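Acetyl-CoA acetyltransferase (Elizabethkingia anophelis NUHP1, PDB 6BN2) probably catalyses the reversible joining of two acetyl-CoA molecules into acetoacetyl-CoA with release of coenzyme A. Local coordinates at residues S98-K101 and A102-A106; T368-N371 and V372-N376. All coordinates share one frame; numbering follows the deposited sequence. Where two conformers were deposited one is given.

Contact 1 of 2, residues S98-K101 and A102-A106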
ATOM      1  N   SER A  98      -6.975  -5.650  -2.243  1.00 10.65           N
ATOM      2  CA  SER A  98      -5.550  -5.316  -2.385  1.00 11.91           C
ATOM      3  C   SER A  98      -4.865  -6.044  -3.540  1.00 12.08           C
ATOM      4  O   SER A  98      -4.139  -5.425  -4.316  1.00 11.39           O
ATOM      5  CB  SER A  98      -4.796  -5.622  -1.091  1.00 11.35           C
ATOM      6  OG  SER A  98      -5.273  -4.794  -0.046  1.00 10.45           O
ATOM      7  N   GLY A  99      -5.020  -7.366  -3.634  1.00 11.78           N
ATOM      8  CA  GLY A  99      -4.305  -8.087  -4.683  1.00 10.75           C
ATOM      9  C   GLY A  99      -4.791  -7.719  -6.074  1.00 12.16           C
ATOM     10  O   GLY A  99      -4.012  -7.711  -7.034  1.00 12.61           O
ATOM     11  N   MET A 100      -6.086  -7.408  -6.211  1.00  9.75           N
ATOM     12  CA  MET A 100      -6.566  -6.979  -7.521  1.00 10.70           C
ATOM     13  C   MET A 100      -6.089  -5.569  -7.834  1.00 11.80           C
ATOM     14  O   MET A 100      -5.700  -5.281  -8.971  1.00 12.04           O
ATOM     15  CB  MET A 100      -8.094  -7.066  -7.582  1.00 10.22           C
ATOM     16  CG  MET A 100      -8.644  -6.706  -8.986  1.00 12.31           C
ATOM     17  SD  MET A 100     -10.405  -7.007  -9.185  1.00 13.51           S
ATOM     18  CE  MET A 100     -10.470  -8.804  -9.094  1.00 13.66           C
ATOM     19  N   LYS A 101      -6.116  -4.681  -6.831  1.00 11.83           N
ATOM     20  CA  LYS A 101      -5.633  -3.317  -7.032  1.00 11.90           C
ATOM     21  C   LYS A 101      -4.156  -3.319  -7.402  1.00 11.18           C
ATOM     22  O   LYS A 101      -3.716  -2.515  -8.228  1.00 11.73           O
ATOM     23  CB  LYS A 101      -5.881  -2.498  -5.761  1.00 12.02           C
ATOM     24  CG  LYS A 101      -5.535  -0.998  -5.893  1.00 10.40           C
ATOM     25  CD  LYS A 101      -6.358  -0.318  -7.000  1.00 12.21           C
ATOM     26  CE  LYS A 101      -6.144   1.213  -6.939  1.00 13.57           C
ATOM     27  NZ  LYS A 101      -6.983   1.895  -7.984  1.00 15.30           N
ATOM     28  N   ALA A 102      -3.376  -4.235  -6.817  1.00 12.13           N
ATOM     29  CA  ALA A 102      -1.972  -4.370  -7.213  1.00 11.79           C
ATOM     30  C   ALA A 102      -1.848  -4.666  -8.704  1.00 12.65           C
ATOM     31  O   ALA A 102      -1.020  -4.068  -9.402  1.00 12.84           O
ATOM     32  CB  ALA A 102      -1.295  -5.482  -6.398  1.00 10.92           C
ATOM     33  N   VAL A 103      -2.647  -5.612  -9.205  1.00 11.83           N
ATOM     34  CA  VAL A 103      -2.609  -5.948 -10.630  1.00 11.92           C
ATOM     35  C   VAL A 103      -3.034  -4.759 -11.485  1.00 12.09           C
ATOM     36  O   VAL A 103      -2.421  -4.475 -12.521  1.00 12.14           O
ATOM     37  CB  VAL A 103      -3.493  -7.177 -10.905  1.00 11.08           C
ATOM     38  CG1 VAL A 103      -3.663  -7.380 -12.426  1.00 12.37           C
ATOM     39  CG2 VAL A 103      -2.887  -8.424 -10.240  1.00 12.13           C
ATOM     40  N   MET A 104      -4.089  -4.046 -11.069  1.00 10.98           N
ATOM     41  CA  MET A 104      -4.555  -2.884 -11.825  1.00 10.77           C
ATOM     42  C   MET A 104      -3.497  -1.785 -11.874  1.00 11.92           C
ATOM     43  O   MET A 104      -3.240  -1.201 -12.934  1.00 13.85           O
ATOM     44  CB  MET A 104      -5.858  -2.364 -11.201  1.00 12.13           C
ATOM     45  CG  MET A 104      -6.992  -3.375 -11.322  1.00 11.95           C
ATOM     46  SD  MET A 104      -8.379  -2.989 -10.198  1.00 19.93           S
ATOM     47  CE  MET A 104      -8.732  -1.289 -10.623  1.00 23.12           C
ATOM     48  N   MET A 105      -2.893  -1.468 -10.725  1.00 12.84           N
ATOM     49  CA  MET A 105      -1.841  -0.453 -10.675  0.61 12.90           C
ATOM     50  C   MET A 105      -0.653  -0.856 -11.535  1.00 12.62           C
ATOM     51  O   MET A 105      -0.026  -0.019 -12.178  1.00 12.67           O
ATOM     52  CB  MET A 105      -1.389  -0.241  -9.227  0.61 12.23           C
ATOM     53  CG  MET A 105      -2.448   0.409  -8.354  0.61 14.93           C
ATOM     54  SD  MET A 105      -2.032   0.331  -6.603  0.61 11.04           S
ATOM     55  CE  MET A 105      -2.142   2.087  -6.157  0.61 13.20           C
ATOM     56  N   ALA A 106      -0.323  -2.145 -11.532  1.00 11.08           N
ATOM     57  CA  ALA A 106       0.775  -2.612 -12.366  1.00 11.24           C
ATOM     58  C   ALA A 106       0.437  -2.461 -13.846  1.00 13.42           C
ATOM     59  O   ALA A 106       1.294  -2.070 -14.652  1.00 12.16           O
ATOM     60  CB  ALA A 106       1.101  -4.069 -12.022  1.00 11.68           C
TER

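Contact 2 of 2, residues T368-N371 and V372-N376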
ATOM      1  N   THR A 368      -7.191 -17.938 -10.749  1.00 11.90           N
ATOM      2  CA  THR A 368      -8.174 -18.993 -10.963  1.00 13.74           C
ATOM      3  C   THR A 368      -8.996 -18.740 -12.223  1.00 14.34           C
ATOM      4  O   THR A 368      -9.232 -19.670 -13.001  1.00 15.09           O
ATOM      5  CB  THR A 368      -9.071 -19.111  -9.732  1.00 16.66           C
ATOM      6  OG1 THR A 368      -8.257 -19.485  -8.616  1.00 17.04           O
ATOM      7  CG2 THR A 368     -10.166 -20.162  -9.938  1.00 15.30           C
ATOM      8  N   LEU A 369      -9.428 -17.492 -12.436  1.00 13.50           N
ATOM      9  CA  LEU A 369     -10.215 -17.152 -13.627  1.00 14.25           C
ATOM     10  C   LEU A 369      -9.468 -17.492 -14.913  1.00 14.09           C
ATOM     11  O   LEU A 369     -10.061 -18.025 -15.856  1.00 14.18           O
ATOM     12  CB  LEU A 369     -10.575 -15.665 -13.596  1.00 13.44           C
ATOM     13  CG  LEU A 369     -11.360 -15.176 -14.816  1.00 13.56           C
ATOM     14  CD1 LEU A 369     -12.737 -15.842 -14.866  1.00 15.34           C
ATOM     15  CD2 LEU A 369     -11.524 -13.661 -14.745  1.00 14.80           C
ATOM     16  N   ILE A 370      -8.168 -17.174 -14.982  1.00 13.84           N
ATOM     17  CA  ILE A 370      -7.385 -17.513 -16.177  1.00 13.61           C
ATOM     18  C   ILE A 370      -7.536 -18.988 -16.507  1.00 16.20           C
ATOM     19  O   ILE A 370      -7.734 -19.380 -17.667  1.00 16.37           O
ATOM     20  CB  ILE A 370      -5.905 -17.138 -15.969  1.00 15.18           C
ATOM     21  CG1 ILE A 370      -5.766 -15.619 -15.992  1.00 14.78           C
ATOM     22  CG2 ILE A 370      -5.012 -17.822 -17.033  1.00 17.66           C
ATOM     23  CD1 ILE A 370      -4.441 -15.115 -15.405  1.00 15.08           C
ATOM     24  N   ASN A 371      -7.427 -19.830 -15.487  1.00 14.55           N
ATOM     25  CA  ASN A 371      -7.488 -21.259 -15.730  1.00 16.03           C
ATOM     26  C   ASN A 371      -8.905 -21.739 -15.987  1.00 14.12           C
ATOM     27  O   ASN A 371      -9.095 -22.641 -16.798  1.00 16.82           O
ATOM     28  CB  ASN A 371      -6.823 -21.978 -14.560  1.00 15.83           C
ATOM     29  CG  ASN A 371      -5.329 -21.771 -14.589  1.00 18.20           C
ATOM     30  OD1 ASN A 371      -4.774 -20.891 -13.892  1.00 19.91           O
ATOM     31  ND2 ASN A 371      -4.674 -22.508 -15.461  1.00 17.56           N
ATOM     32  N   VAL A 372      -9.908 -21.141 -15.341  1.00 15.06           N
ATOM     33  CA  VAL A 372     -11.299 -21.452 -15.679  1.00 16.88           C
ATOM     34  C   VAL A 372     -11.561 -21.195 -17.160  1.00 15.78           C
ATOM     35  O   VAL A 372     -12.179 -22.016 -17.854  1.00 17.00           O
ATOM     36  CB  VAL A 372     -12.265 -20.641 -14.797  1.00 14.72           C
ATOM     37  CG1 VAL A 372     -13.669 -20.641 -15.420  1.00 17.09           C
ATOM     38  CG2 VAL A 372     -12.303 -21.179 -13.359  1.00 17.21           C
ATOM     39  N   LEU A 373     -11.093 -20.048 -17.672  1.00 14.84           N
ATOM     40  CA  LEU A 373     -11.318 -19.754 -19.088  1.00 15.60           C
ATOM     41  C   LEU A 373     -10.655 -20.793 -19.993  1.00 19.85           C
ATOM     42  O   LEU A 373     -11.250 -21.231 -20.981  1.00 20.14           O
ATOM     43  CB  LEU A 373     -10.825 -18.345 -19.428  1.00 16.09           C
ATOM     44  CG  LEU A 373     -11.541 -17.198 -18.729  1.00 16.31           C
ATOM     45  CD1 LEU A 373     -10.825 -15.895 -19.117  1.00 16.78           C
ATOM     46  CD2 LEU A 373     -13.027 -17.147 -19.118  1.00 18.03           C
ATOM     47  N   LYS A 374      -9.428 -21.205 -19.675  1.00 17.72           N
ATOM     48  CA  LYS A 374      -8.755 -22.192 -20.517  1.00 17.14           C
ATOM     49  C   LYS A 374      -9.427 -23.555 -20.412  1.00 20.63           C
ATOM     50  O   LYS A 374      -9.586 -24.249 -21.424  1.00 22.86           O
ATOM     51  CB  LYS A 374      -7.277 -22.272 -20.138  1.00 17.89           C
ATOM     52  CG  LYS A 374      -6.534 -20.995 -20.516  1.00 18.72           C
ATOM     53  CD  LYS A 374      -5.054 -21.047 -20.179  1.00 20.01           C
ATOM     54  CE  LYS A 374      -4.400 -19.733 -20.581  1.00 20.49           C
ATOM     55  NZ  LYS A 374      -4.617 -19.459 -22.035  1.00 19.96           N
ATOM     56  N   GLN A 375      -9.850 -23.937 -19.200  1.00 20.24           N
ATOM     57  CA  GLN A 375     -10.503 -25.232 -18.999  1.00 19.32           C
ATOM     58  C   GLN A 375     -11.805 -25.337 -19.773  1.00 20.78           C
ATOM     59  O   GLN A 375     -12.226 -26.444 -20.143  1.00 24.05           O
ATOM     60  CB  GLN A 375     -10.759 -25.450 -17.506  1.00 18.53           C
ATOM     61  CG  GLN A 375      -9.459 -25.715 -16.733  1.00 18.52           C
ATOM     62  CD  GLN A 375      -9.548 -25.376 -15.259  1.00 18.79           C
ATOM     63  OE1 GLN A 375     -10.627 -25.126 -14.725  1.00 20.51           O
ATOM     64  NE2 GLN A 375      -8.396 -25.350 -14.595  1.00 19.73           N
ATOM     65  N   ASN A 376     -12.447 -24.206 -20.034  1.00 19.54           N
ATOM     66  CA  ASN A 376     -13.736 -24.178 -20.707  1.00 19.32           C
ATOM     67  C   ASN A 376     -13.654 -23.605 -22.119  1.00 24.65           C
ATOM     68  O   ASN A 376     -14.697 -23.331 -22.717  1.00 26.34           O
ATOM     69  CB  ASN A 376     -14.724 -23.390 -19.841  1.00 20.57           C
ATOM     70  CG  ASN A 376     -15.059 -24.119 -18.551  1.00 23.26           C
ATOM     71  OD1 ASN A 376     -15.920 -25.000 -18.545  1.00 26.64           O
ATOM     72  ND2 ASN A 376     -14.371 -23.784 -17.465  1.00 21.69           N
TER

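Contact 1 of 2, residues S98-K101 and A102-A106
Met100 and Met104, one helical turn apart, meet through sulfur and methylene: SD of Met104 rests 3.9 Å from CG of Met100, the two chains slanting across each other. Their first torsions differ. Met100 sends CG away from its backbone N (chi1 -176°), whereas CG of Met104 stays beside its own N, which brings CG to within 3.3 Å of O of Met100. The aliphatic part of Lys101 also runs past Met105, though this is less certain because Met105 has two conformers; in the one modelled here, SD of Met105 lies 3.8 Å from CG of Lys101.

The charged end of Lys101 has its business elsewhere. A bend at chi2 (60°) carries the aliphatic part past Met105, and NZ forms salt bridges with Asp288 and with Asp58 of the second subunit, so a buried ammonium is probably balanced by two carboxylates.

Along the backbone, helical i to i+4 hydrogen bonds run from Ala102 N to Ser98 O (2.9 Å), from Met104 N to Met100 O (2.9 Å) and from Met105 N to Lys101 O (2.8 Å), the last nearly straight at 171°. Val103 N to Gly99 O is weak at 3.3 Å. At the front of the turn, Ser98 OG bonds back to Val95 O and Lys94 N, tying the helix start to the loop that carries Cys96, found acetylated here and predicted to be the acyl-bearing nucleophile.

Helix 98-111 runs through the protein interior, as expected for the middle helical layer of the thiolase fold. Met100, Val103 and Met104 pack on strand 391-399, Val103 and Met104 also on strand 281-290, Val103 and Ala106 on strand 117-125, and Ala102 and Ala106 on Tyr60 of strand 59-62.

Contact 2 of 2, residues T368-N371 and V372-N376
Leu369 and Leu373 approach end to flank: the methyl CD1 of Leu369 comes 4.3 Å from the branch carbon CG of Leu373, and both side chains pack on Ile397 of strand 391-399. Ile370 and Lys374 instead lie alongside, pointing the same way, with CG2 of the isoleucine 4.1 Å from CE of the lysine. The lysine's NZ goes on to bond Asn399 OD1 and Leu280 O. Thr368 and Val372 slant past each other through their CG2 methyls, 4.2 Å apart; the hydroxyl of Thr368 serves Glu205 and Arg364.

All this belongs to the last turns of helix 358-375 in the thiolase fold, where successive i to i+4 backbone bonds such as Gln375 N to Asn371 O (2.8 Å) keep the ladder going. Gln375 reaches back along the helix, its CG beside its own N (chi1 -71°), and its amide carbon CD passes 3.2 Å from Asn371 O. That amide is gripped at both ends, NE2 by Lys201 O and OE1 by Asn348 ND2. Beyond it, Asn376 leaves helical geometry, and its side-chain ND2 turns back to bond Val372 O at 2.8 Å; that oxygen lies close to the asparagine amide plane, while ND2 is tilted from the carbonyl plane.

In the fold
Contacts 1 and 2 sit on different helices, 98-111 and 358-375, with centres 20 Å apart and nearest atoms about 8 Å apart, so they do not touch. Strand 391-399 is common ground: both helices lay side chains on it. Contact 1 is buried throughout, in the first turns of its helix, directly after the loop of Cys96, and a second subunit reaches its lysine. Contact 2 lies at the tail of its helix, where the final turn is partly exposed and no other chain touches it. The chemistry follows: methionines and a lysine paired with carboxylates in contact 1, branched aliphatics giving way to side-chain amides in contact 2.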